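Local atomic coordinates of putative oxidoreductase yhhX (Escherichia coli K-12, PDB entry 3F4L), a protein that probably acts as an NADP-dependent oxidoreductase of the Gfo/Idh/MocA family, perhaps with scyllo-inositol dehydrogenase activity. Residues D232-I237 and S244-G249; D272-L277 and R288-P293; E150-Y155 and I222-H227; E145-E150 and H239-S244. One frame throughout, in Å; residues are numbered along the deposited sequence.

Interaction 1 of 4, residues D232-I237 and S244-G249; sequences DYPKFI and SFIKYG
The Pro234 ring and the Tyr248 side chain run alongside each other. Pro234 CG covers one face of the Tyr248 ring away from its middle, in a CH-pi contact that brings it to 3.4 Å from Tyr248 CZ. The neighbouring proline carbon, Pro234 CB, lies 3.8 Å from Ile246 CG2. Ile246 in turn runs beside Ile237: with CG1 anti to the carbonyl carbon and chi2 at -63°, its CD1 reaches 3.6 Å from Ile237 CG2. These residues belong to the beta hairpin of strands 236-240 and 243-247, which at its open end carries a classic beta bulge, Lys235 and Phe236 both facing Lys247. Lys247 O accepts Phe236 N at 3.2 Å, in the carbonyl plane, and Lys235 N at 2.6 Å through a weak, bent bond of 128°; Lys247 N returns a bond to Phe236 O. On the other side of the sheet Phe236 CB meets the edge of the Phe245 ring, and the Phe245 side chain also packs on helix 129-140. The Lys247 chain bends at chi2 and chi4, so that NZ hydrogen-bonds the Tyr248 and Gly249 carbonyl oxygens from above their planes, and also Ser273 OG. Ile246 also packs on Ile231, and Tyr248 on Tyr248, of the second subunit.

Interaction 2 of 4, residues D272-L277 and R288-P293; sequences DSVGVL and REEMKP
Strands 275-280 and 286-291 form an antiparallel beta hairpin at one margin of the mixed sheet of the C-terminal alpha/beta domain. Gly275 and Met291 exchange two backbone bonds, the shorter being Met291 N to Gly275 O at 2.7 Å. Leu277 and Glu289 do the same, Leu277 N approaching Glu289 O nearly along the C=O axis. Beside this ladder their side chains run together, Leu277 CB 3.9 Å from Glu289 CB. Leu277 CD2 lies 4.2 Å from SE of Met291, a selenomethionine. On the face of Val276 and Glu290, the Arg288 chain bends at chi2 and slants over Val276, setting Arg288 NH1 3.0 Å from Val276 CG1, with a long, weak ion pair to Glu278. Beyond the strand end, CG and CD of Pro293 press on the backbone, each 3.0 Å from Ser273 O. An alanine in place of Pro293 would lose that ring contact and would probably loosen the packing on Thr133 of helix 129-140 and on Lys247. Further out, Met291 packs against the same helix. Asp271 and Lys247 hold Ser273 OG, and Glu289 OE2 is fixed by a salt bridge to Lys142 NZ.

Interaction 3 of 4, residues E150-Y155 and I222-H227; sequences ESHFDY and IVKTSH
Four backbone hydrogen bonds run along the pair. Ser151 N reaches Ile222 O at 2.7 Å, nearly along the C=O axis; Lys224 N binds Ser151 O and Phe153 N binds Lys224 O, the alternating pattern of parallel strands. Further along, Tyr155 N continues it to Ser226 O at 3.0 Å. A side chain adds a weak, bent bond, Ser226 N to Asp154 OD1 at 2.9 Å. Phe153 O, buried here, has no polar partner in the model. Strands 146-152 and 219-225 are the only parallel neighbours in the mixed sheet of the C-terminal alpha/beta domain. One face, with Val223, is covered by helix 171-187; the other, with Glu150, Ile222 and Lys224, meets the second subunit. Among aliphatic and aromatic contacts, Lys224 CG lies over one face of the His152 ring, 3.9 Å from its centroid. Tyr155 CD2 sits above one face of the His227 ring, the planes turned 36° apart. Charges meet at Lys224: its NZ forms salt bridges with Glu211 and with Glu148 of the second subunit, while a water at 2.7 Å from Lys224 NZ leads to Glu150 OE2.

Interaction 4 of 4, residues E145-E150 and H239-S244; sequences EIVEVE and HGKKGS
The His239 imidazole is gripped at its edge: Ser244 OG lies in the ring plane, 2.6 Å from His239 ND1, in a short hydrogen bond in which either atom could be the donor. The same ring meets Tyr233 of the second subunit, their planes at about 55°. His239 and Glu148 leave the backbone on the same sheet face; the chi1 of His239 then swings its ring to the side of the backbone N. The Glu148 carboxylate leads away from His239 to a salt bridge with Lys224 of the second subunit. Strand 146-152 here pairs antiparallel with strand 236-240 through a classic beta bulge, Val147 and Glu148 both facing His239. His239 O takes two donors in its carbonyl plane, Val147 N at 2.9 Å and Glu148 N at 3.1 Å, and His239 N answers to Glu148 O at 2.8 Å. Val147 CG2, placed between the backbone N and the carbonyl carbon, is 3.3 Å from His239 O. The hairpin turn then begins, closed by Gly240 N to Gly243 O. Lys241 N binds Glu145 O at 2.9 Å, and the extended Lys241 chain runs alongside Glu145 to a salt bridge of 3.5 Å between Lys241 NZ and Glu145 OE1. An alanine in place of Lys241 would lose that ion pair and would probably weaken the hold on the second subunit, where Lys241 NZ bonds Leu200 O.

How the interactions relate
All four contacts lie in one mixed sheet and follow each other across it as 2, 1, 4, 3. Interaction 3 is the buried one and the only parallel pairing, a straight backbone ladder with a buried lysine beside it, where interactions 1 and 4 are antiparallel and bulged. Interaction 4 shares Glu150 with it on strand 146-152, but is only partly buried and ends in a turn with an ion pair at the rim, beside the second subunit. Interactions 1 and 4 share Ser244; interaction 1 has its bulge within the hairpin, interaction 4 between strand 146-152 and the hairpin. Interaction 2, at the sheet margin, joins interaction 1 through Ile246 O and Val276 N; its ladder is regular and charged residues flank it.

Interaction 1 of 4, residues D232-I237 and S244-G249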
# COMPACT_ATOMS: atom_id res chain seq x y z
N ASP A 232 -2.21 -8.27 -11.11
CA ASP A 232 -2.96 -8.11 -9.87
C ASP A 232 -2.21 -8.30 -8.55
O ASP A 232 -1.25 -9.06 -8.46
CB ASP A 232 -4.17 -9.05 -9.85
CG ASP A 232 -5.37 -8.47 -10.58
OD1 ASP A 232 -5.65 -7.27 -10.40
OD2 ASP A 232 -6.04 -9.21 -11.33
N TYR A 233 -2.69 -7.57 -7.55
CA TYR A 233 -2.16 -7.66 -6.19
C TYR A 233 -3.00 -8.77 -5.56
O TYR A 233 -3.94 -9.29 -6.17
CB TYR A 233 -2.47 -6.39 -5.37
CG TYR A 233 -1.82 -5.10 -5.79
CD1 TYR A 233 -2.31 -4.34 -6.86
CD2 TYR A 233 -0.73 -4.59 -5.07
CE1 TYR A 233 -1.74 -3.11 -7.20
CE2 TYR A 233 -0.15 -3.38 -5.41
CZ TYR A 233 -0.66 -2.64 -6.46
OH TYR A 233 -0.08 -1.42 -6.76
N PRO A 234 -2.64 -9.18 -4.34
CA PRO A 234 -3.46 -10.21 -3.71
C PRO A 234 -4.79 -9.48 -3.45
O PRO A 234 -4.79 -8.24 -3.37
CB PRO A 234 -2.72 -10.50 -2.41
CG PRO A 234 -1.29 -10.28 -2.79
CD PRO A 234 -1.33 -9.05 -3.66
N LYS A 235 -5.90 -10.21 -3.33
CA LYS A 235 -7.20 -9.58 -3.05
C LYS A 235 -7.20 -9.02 -1.62
O LYS A 235 -7.74 -7.93 -1.36
CB LYS A 235 -8.32 -10.61 -3.20
CG LYS A 235 -9.71 -10.06 -2.88
CD LYS A 235 -10.19 -9.08 -3.94
CE LYS A 235 -11.36 -8.22 -3.42
NZ LYS A 235 -10.89 -7.33 -2.31
N PHE A 236 -6.63 -9.77 -0.68
CA PHE A 236 -6.53 -9.32 0.71
C PHE A 236 -5.18 -9.70 1.29
O PHE A 236 -4.61 -10.76 0.96
CB PHE A 236 -7.59 -9.97 1.62
CG PHE A 236 -8.98 -9.45 1.42
CD1 PHE A 236 -9.90 -10.16 0.67
CD2 PHE A 236 -9.37 -8.23 1.99
CE1 PHE A 236 -11.20 -9.68 0.47
CE2 PHE A 236 -10.66 -7.74 1.80
CZ PHE A 236 -11.57 -8.46 1.04
N ILE A 237 -4.67 -8.83 2.16
CA ILE A 237 -3.41 -9.06 2.85
C ILE A 237 -3.72 -8.67 4.29
O ILE A 237 -4.32 -7.63 4.53
CB ILE A 237 -2.29 -8.14 2.34
CG1 ILE A 237 -1.95 -8.44 0.89
CG2 ILE A 237 -1.04 -8.33 3.21
CD1 ILE A 237 -0.86 -7.56 0.33
N SER A 244 0.88 -13.83 9.07
CA SER A 244 0.23 -13.18 7.94
C SER A 244 -0.74 -14.11 7.22
O SER A 244 -0.67 -15.33 7.32
CB SER A 244 1.29 -12.71 6.93
OG SER A 244 2.29 -11.90 7.54
N PHE A 245 -1.65 -13.48 6.48
CA PHE A 245 -2.64 -14.17 5.66
C PHE A 245 -2.63 -13.45 4.32
O PHE A 245 -2.61 -12.22 4.27
CB PHE A 245 -4.04 -14.04 6.28
CG PHE A 245 -5.16 -14.39 5.33
CD1 PHE A 245 -5.64 -15.69 5.22
CD2 PHE A 245 -5.75 -13.40 4.55
CE1 PHE A 245 -6.70 -16.00 4.35
CE2 PHE A 245 -6.81 -13.69 3.67
CZ PHE A 245 -7.28 -15.00 3.57
N ILE A 246 -2.64 -14.22 3.24
CA ILE A 246 -2.64 -13.68 1.89
C ILE A 246 -3.68 -14.44 1.07
O ILE A 246 -3.82 -15.66 1.17
CB ILE A 246 -1.25 -13.85 1.22
CG1 ILE A 246 -0.17 -13.18 2.07
CG2 ILE A 246 -1.26 -13.19 -0.15
CD1 ILE A 246 -0.33 -11.69 2.21
N LYS A 247 -4.43 -13.70 0.26
CA LYS A 247 -5.47 -14.31 -0.56
C LYS A 247 -5.50 -13.67 -1.94
O LYS A 247 -5.77 -12.48 -2.07
CB LYS A 247 -6.84 -14.15 0.12
CG LYS A 247 -8.07 -14.61 -0.68
CD LYS A 247 -8.09 -16.11 -0.86
CE LYS A 247 -9.42 -16.60 -1.46
NZ LYS A 247 -9.74 -16.02 -2.80
N TYR A 248 -5.18 -14.46 -2.96
CA TYR A 248 -5.26 -13.97 -4.33
C TYR A 248 -6.62 -14.45 -4.84
O TYR A 248 -7.08 -15.52 -4.45
CB TYR A 248 -4.18 -14.58 -5.22
CG TYR A 248 -2.81 -13.99 -5.03
CD1 TYR A 248 -2.00 -14.39 -3.97
CD2 TYR A 248 -2.32 -13.02 -5.91
CE1 TYR A 248 -0.74 -13.84 -3.79
CE2 TYR A 248 -1.06 -12.47 -5.74
CZ TYR A 248 -0.27 -12.88 -4.68
OH TYR A 248 0.98 -12.34 -4.49
N GLY A 249 -7.25 -13.65 -5.69
CA GLY A 249 -8.53 -14.05 -6.24
C GLY A 249 -9.73 -13.49 -5.51
O GLY A 249 -9.75 -13.41 -4.28
O HOH W 1 -5.83 -11.35 -6.65

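Interaction 2 of 4, residues D272-L277 and R288-P293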
# COMPACT_ATOMS: atom_id res chain seq x y z
N ASP A 272 -10.90 -22.02 -7.34
CA ASP A 272 -9.75 -22.89 -7.10
C ASP A 272 -8.60 -22.17 -6.40
O ASP A 272 -7.47 -22.64 -6.39
CB ASP A 272 -9.28 -23.52 -8.42
CG ASP A 272 -10.17 -24.67 -8.86
OD1 ASP A 272 -10.11 -25.75 -8.21
OD2 ASP A 272 -10.94 -24.51 -9.83
N SER A 273 -8.91 -21.01 -5.83
CA SER A 273 -7.90 -20.24 -5.11
C SER A 273 -7.92 -20.70 -3.66
O SER A 273 -8.82 -21.44 -3.24
CB SER A 273 -8.22 -18.75 -5.18
OG SER A 273 -9.44 -18.45 -4.53
N VAL A 274 -6.94 -20.26 -2.90
CA VAL A 274 -6.87 -20.63 -1.50
C VAL A 274 -6.25 -19.50 -0.72
O VAL A 274 -5.46 -18.73 -1.26
CB VAL A 274 -6.01 -21.90 -1.27
CG1 VAL A 274 -6.74 -23.13 -1.77
CG2 VAL A 274 -4.67 -21.75 -1.97
N GLY A 275 -6.62 -19.39 0.55
CA GLY A 275 -6.05 -18.37 1.40
C GLY A 275 -4.80 -18.98 2.00
O GLY A 275 -4.81 -20.15 2.39
N VAL A 276 -3.71 -18.23 2.05
CA VAL A 276 -2.48 -18.77 2.61
C VAL A 276 -2.20 -18.09 3.93
O VAL A 276 -2.33 -16.87 4.07
CB VAL A 276 -1.29 -18.58 1.65
CG1 VAL A 276 -0.01 -19.11 2.28
CG2 VAL A 276 -1.55 -19.34 0.35
N LEU A 277 -1.82 -18.90 4.90
CA LEU A 277 -1.54 -18.42 6.24
C LEU A 277 -0.16 -18.92 6.67
O LEU A 277 0.25 -20.04 6.34
CB LEU A 277 -2.63 -18.96 7.17
CG LEU A 277 -2.92 -18.42 8.57
CD1 LEU A 277 -3.32 -16.96 8.52
CD2 LEU A 277 -4.06 -19.24 9.17
N ARG A 288 2.38 -23.36 8.46
CA ARG A 288 1.85 -22.95 7.17
C ARG A 288 0.49 -23.63 6.99
O ARG A 288 0.35 -24.83 7.25
CB ARG A 288 2.83 -23.39 6.08
CG ARG A 288 2.82 -22.55 4.84
CD ARG A 288 4.20 -21.95 4.59
NE ARG A 288 4.27 -21.29 3.29
CZ ARG A 288 3.48 -20.28 2.91
NH1 ARG A 288 2.55 -19.82 3.74
NH2 ARG A 288 3.61 -19.75 1.71
N GLU A 289 -0.50 -22.86 6.56
CA GLU A 289 -1.85 -23.36 6.35
C GLU A 289 -2.43 -22.84 5.04
O GLU A 289 -2.25 -21.66 4.71
CB GLU A 289 -2.79 -22.89 7.47
CG GLU A 289 -3.28 -23.93 8.43
CD GLU A 289 -4.53 -23.48 9.16
OE1 GLU A 289 -5.65 -23.77 8.67
OE2 GLU A 289 -4.41 -22.82 10.22
N GLU A 290 -3.11 -23.70 4.30
CA GLU A 290 -3.77 -23.27 3.07
C GLU A 290 -5.24 -23.45 3.37
O GLU A 290 -5.68 -24.56 3.65
CB GLU A 290 -3.35 -24.12 1.86
CG GLU A 290 -1.99 -23.74 1.28
CD GLU A 290 -1.84 -24.14 -0.18
OE1 GLU A 290 -2.13 -25.32 -0.50
OE2 GLU A 290 -1.43 -23.29 -1.00
N MSE A 291 -5.97 -22.35 3.36
CA MSE A 291 -7.40 -22.34 3.66
C MSE A 291 -8.25 -22.38 2.40
O MSE A 291 -8.03 -21.62 1.45
CB MSE A 291 -7.78 -21.07 4.43
CG MSE A 291 -7.13 -20.90 5.78
SE MSE A 291 -7.20 -19.04 6.35
CE MSE A 291 -9.08 -18.91 6.81
N LYS A 292 -9.24 -23.27 2.39
CA LYS A 292 -10.14 -23.36 1.25
C LYS A 292 -11.10 -22.18 1.41
O LYS A 292 -11.61 -21.94 2.50
CB LYS A 292 -10.90 -24.69 1.27
CG LYS A 292 -11.71 -24.96 0.02
CD LYS A 292 -11.96 -26.45 -0.17
CE LYS A 292 -12.70 -27.05 1.02
NZ LYS A 292 -14.04 -26.43 1.20
N PRO A 293 -11.34 -21.42 0.34
CA PRO A 293 -12.25 -20.26 0.40
C PRO A 293 -13.58 -20.59 1.04
O PRO A 293 -14.20 -21.60 0.71
CB PRO A 293 -12.42 -19.88 -1.07
CG PRO A 293 -11.14 -20.31 -1.68
CD PRO A 293 -10.90 -21.65 -1.05

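Interaction 3 of 4, residues E150-Y155 and I222-H227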
# COMPACT_ATOMS: atom_id res chain seq x y z
N GLU A 150 -5.03 -4.99 3.99
CA GLU A 150 -4.96 -4.34 2.69
C GLU A 150 -5.95 -5.02 1.76
O GLU A 150 -5.93 -6.23 1.60
CB GLU A 150 -3.54 -4.45 2.14
CG GLU A 150 -3.21 -3.50 0.99
CD GLU A 150 -1.73 -3.54 0.60
OE1 GLU A 150 -0.87 -3.46 1.49
OE2 GLU A 150 -1.44 -3.66 -0.61
N SER A 151 -6.84 -4.22 1.18
CA SER A 151 -7.86 -4.72 0.27
C SER A 151 -7.71 -4.08 -1.12
O SER A 151 -7.58 -2.86 -1.24
CB SER A 151 -9.25 -4.40 0.83
OG SER A 151 -10.26 -4.72 -0.11
N HIS A 152 -7.73 -4.91 -2.15
CA HIS A 152 -7.60 -4.43 -3.52
C HIS A 152 -8.81 -4.84 -4.36
O HIS A 152 -9.34 -5.94 -4.22
CB HIS A 152 -6.35 -5.01 -4.20
CG HIS A 152 -5.07 -4.30 -3.84
ND1 HIS A 152 -4.35 -4.58 -2.70
CD2 HIS A 152 -4.39 -3.32 -4.49
CE1 HIS A 152 -3.27 -3.81 -2.67
NE2 HIS A 152 -3.27 -3.04 -3.74
N PHE A 153 -9.25 -3.94 -5.22
CA PHE A 153 -10.36 -4.22 -6.13
C PHE A 153 -9.90 -3.46 -7.36
O PHE A 153 -10.23 -2.30 -7.55
CB PHE A 153 -11.67 -3.65 -5.59
CG PHE A 153 -12.89 -4.28 -6.20
CD1 PHE A 153 -13.22 -4.04 -7.53
CD2 PHE A 153 -13.69 -5.15 -5.46
CE1 PHE A 153 -14.32 -4.66 -8.12
CE2 PHE A 153 -14.79 -5.78 -6.04
CZ PHE A 153 -15.11 -5.53 -7.37
N ASP A 154 -9.10 -4.13 -8.20
CA ASP A 154 -8.54 -3.49 -9.38
C ASP A 154 -8.95 -4.10 -10.72
O ASP A 154 -9.57 -5.16 -10.78
CB ASP A 154 -7.02 -3.53 -9.30
CG ASP A 154 -6.49 -3.01 -7.98
OD1 ASP A 154 -6.89 -1.91 -7.55
OD2 ASP A 154 -5.66 -3.72 -7.36
N TYR A 155 -8.56 -3.42 -11.79
CA TYR A 155 -8.83 -3.84 -13.17
C TYR A 155 -7.70 -3.35 -14.05
O TYR A 155 -6.87 -2.55 -13.63
CB TYR A 155 -10.08 -3.16 -13.76
CG TYR A 155 -11.38 -3.40 -13.04
CD1 TYR A 155 -12.09 -4.59 -13.22
CD2 TYR A 155 -11.93 -2.41 -12.23
CE1 TYR A 155 -13.31 -4.79 -12.60
CE2 TYR A 155 -13.16 -2.60 -11.60
CZ TYR A 155 -13.85 -3.79 -11.79
OH TYR A 155 -15.06 -3.99 -11.18
N ILE A 222 -6.12 -0.61 4.67
CA ILE A 222 -6.01 0.04 3.37
C ILE A 222 -7.00 -0.52 2.35
O ILE A 222 -7.12 -1.73 2.18
CB ILE A 222 -4.57 -0.13 2.84
CG1 ILE A 222 -3.60 0.65 3.74
CG2 ILE A 222 -4.48 0.33 1.40
CD1 ILE A 222 -2.13 0.45 3.39
N VAL A 223 -7.72 0.38 1.69
CA VAL A 223 -8.67 -0.02 0.66
C VAL A 223 -8.28 0.74 -0.60
O VAL A 223 -8.19 1.97 -0.57
CB VAL A 223 -10.11 0.35 1.03
CG1 VAL A 223 -11.01 0.08 -0.14
CG2 VAL A 223 -10.57 -0.44 2.25
N LYS A 224 -8.06 0.04 -1.69
CA LYS A 224 -7.67 0.74 -2.90
C LYS A 224 -8.07 0.04 -4.19
O LYS A 224 -8.22 -1.18 -4.23
CB LYS A 224 -6.16 1.00 -2.89
CG LYS A 224 -5.32 -0.25 -2.72
CD LYS A 224 -3.86 0.09 -2.44
CE LYS A 224 -3.18 0.75 -3.63
NZ LYS A 224 -1.76 1.10 -3.32
N THR A 225 -8.26 0.85 -5.22
CA THR A 225 -8.61 0.34 -6.54
C THR A 225 -7.98 1.22 -7.60
O THR A 225 -7.74 2.41 -7.39
CB THR A 225 -10.14 0.30 -6.81
OG1 THR A 225 -10.55 1.53 -7.41
CG2 THR A 225 -10.91 0.04 -5.55
N SER A 226 -7.72 0.62 -8.75
CA SER A 226 -7.14 1.33 -9.87
C SER A 226 -7.59 0.58 -11.10
O SER A 226 -7.83 -0.63 -11.03
CB SER A 226 -5.62 1.32 -9.78
OG SER A 226 -5.03 1.83 -10.96
N HIS A 227 -7.74 1.28 -12.22
CA HIS A 227 -8.12 0.62 -13.47
C HIS A 227 -6.86 0.40 -14.30
O HIS A 227 -6.94 0.12 -15.49
CB HIS A 227 -9.11 1.48 -14.26
CG HIS A 227 -10.48 1.54 -13.65
ND1 HIS A 227 -10.73 2.19 -12.46
CD2 HIS A 227 -11.67 1.04 -14.07
CE1 HIS A 227 -12.02 2.07 -12.17
NE2 HIS A 227 -12.61 1.38 -13.13
O HOH W 2 -0.44 -1.04 -2.22

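Interaction 4 of 4, residues E145-E150 and H239-S244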
# COMPACT_ATOMS: atom_id res chain seq x y z
N GLU A 145 -2.31 -9.98 17.41
CA GLU A 145 -2.81 -8.62 17.24
C GLU A 145 -2.65 -8.14 15.79
O GLU A 145 -1.55 -8.11 15.25
CB GLU A 145 -2.08 -7.66 18.18
CG GLU A 145 -2.73 -6.29 18.24
CD GLU A 145 -1.87 -5.26 18.93
OE1 GLU A 145 -1.37 -5.56 20.04
OE2 GLU A 145 -1.68 -4.16 18.36
N ILE A 146 -3.77 -7.76 15.18
CA ILE A 146 -3.73 -7.30 13.79
C ILE A 146 -3.18 -5.88 13.67
O ILE A 146 -3.61 -4.99 14.39
CB ILE A 146 -5.15 -7.33 13.17
CG1 ILE A 146 -5.75 -8.73 13.36
CG2 ILE A 146 -5.09 -6.92 11.70
CD1 ILE A 146 -4.86 -9.84 12.81
N VAL A 147 -2.23 -5.68 12.76
CA VAL A 147 -1.67 -4.36 12.59
C VAL A 147 -1.91 -3.78 11.20
O VAL A 147 -1.86 -2.57 11.02
CB VAL A 147 -0.16 -4.34 12.91
CG1 VAL A 147 0.04 -4.64 14.38
CG2 VAL A 147 0.58 -5.36 12.05
N GLU A 148 -2.17 -4.64 10.21
CA GLU A 148 -2.43 -4.13 8.88
C GLU A 148 -3.32 -5.02 8.03
O GLU A 148 -3.20 -6.25 8.05
CB GLU A 148 -1.11 -3.85 8.14
CG GLU A 148 -1.31 -3.03 6.87
CD GLU A 148 -0.15 -2.08 6.57
OE1 GLU A 148 0.30 -1.38 7.50
OE2 GLU A 148 0.29 -2.02 5.40
N VAL A 149 -4.22 -4.38 7.30
CA VAL A 149 -5.15 -5.06 6.41
C VAL A 149 -5.07 -4.28 5.10
O VAL A 149 -5.02 -3.04 5.11
CB VAL A 149 -6.60 -5.03 6.97
CG1 VAL A 149 -7.60 -5.61 5.95
CG2 VAL A 149 -6.67 -5.83 8.26
N GLU A 150 -5.03 -4.99 3.99
CA GLU A 150 -4.96 -4.34 2.69
C GLU A 150 -5.95 -5.02 1.76
O GLU A 150 -5.93 -6.23 1.60
CB GLU A 150 -3.54 -4.45 2.14
CG GLU A 150 -3.21 -3.50 0.99
CD GLU A 150 -1.73 -3.54 0.60
OE1 GLU A 150 -0.87 -3.46 1.49
OE2 GLU A 150 -1.44 -3.66 -0.61
N HIS A 239 -1.74 -8.62 8.17
CA HIS A 239 -0.52 -8.85 8.93
C HIS A 239 -0.82 -8.62 10.40
O HIS A 239 -1.40 -7.61 10.76
CB HIS A 239 0.61 -7.90 8.48
CG HIS A 239 1.15 -8.21 7.12
ND1 HIS A 239 1.71 -9.43 6.80
CD2 HIS A 239 1.20 -7.48 5.98
CE1 HIS A 239 2.07 -9.44 5.53
NE2 HIS A 239 1.77 -8.27 5.01
N GLY A 240 -0.41 -9.58 11.23
CA GLY A 240 -0.61 -9.50 12.66
C GLY A 240 0.75 -9.70 13.32
O GLY A 240 1.74 -9.93 12.63
N LYS A 241 0.82 -9.62 14.64
CA LYS A 241 2.10 -9.78 15.32
C LYS A 241 2.64 -11.21 15.30
O LYS A 241 3.85 -11.43 15.44
CB LYS A 241 1.99 -9.26 16.75
CG LYS A 241 1.86 -7.73 16.81
CD LYS A 241 1.91 -7.22 18.23
CE LYS A 241 1.99 -5.71 18.26
NZ LYS A 241 2.11 -5.22 19.65
N LYS A 242 1.77 -12.19 15.08
CA LYS A 242 2.20 -13.58 15.05
C LYS A 242 2.22 -14.19 13.65
O LYS A 242 2.64 -15.34 13.48
CB LYS A 242 1.32 -14.44 15.96
CG LYS A 242 1.18 -13.94 17.39
CD LYS A 242 0.22 -14.84 18.17
CE LYS A 242 -0.16 -14.25 19.54
NZ LYS A 242 1.01 -14.13 20.46
N GLY A 243 1.77 -13.45 12.65
CA GLY A 243 1.77 -14.01 11.31
C GLY A 243 1.06 -13.21 10.24
O GLY A 243 0.67 -12.07 10.45
N SER A 244 0.88 -13.83 9.07
CA SER A 244 0.23 -13.18 7.94
C SER A 244 -0.74 -14.11 7.22
O SER A 244 -0.67 -15.33 7.32
CB SER A 244 1.29 -12.71 6.93
OG SER A 244 2.29 -11.90 7.54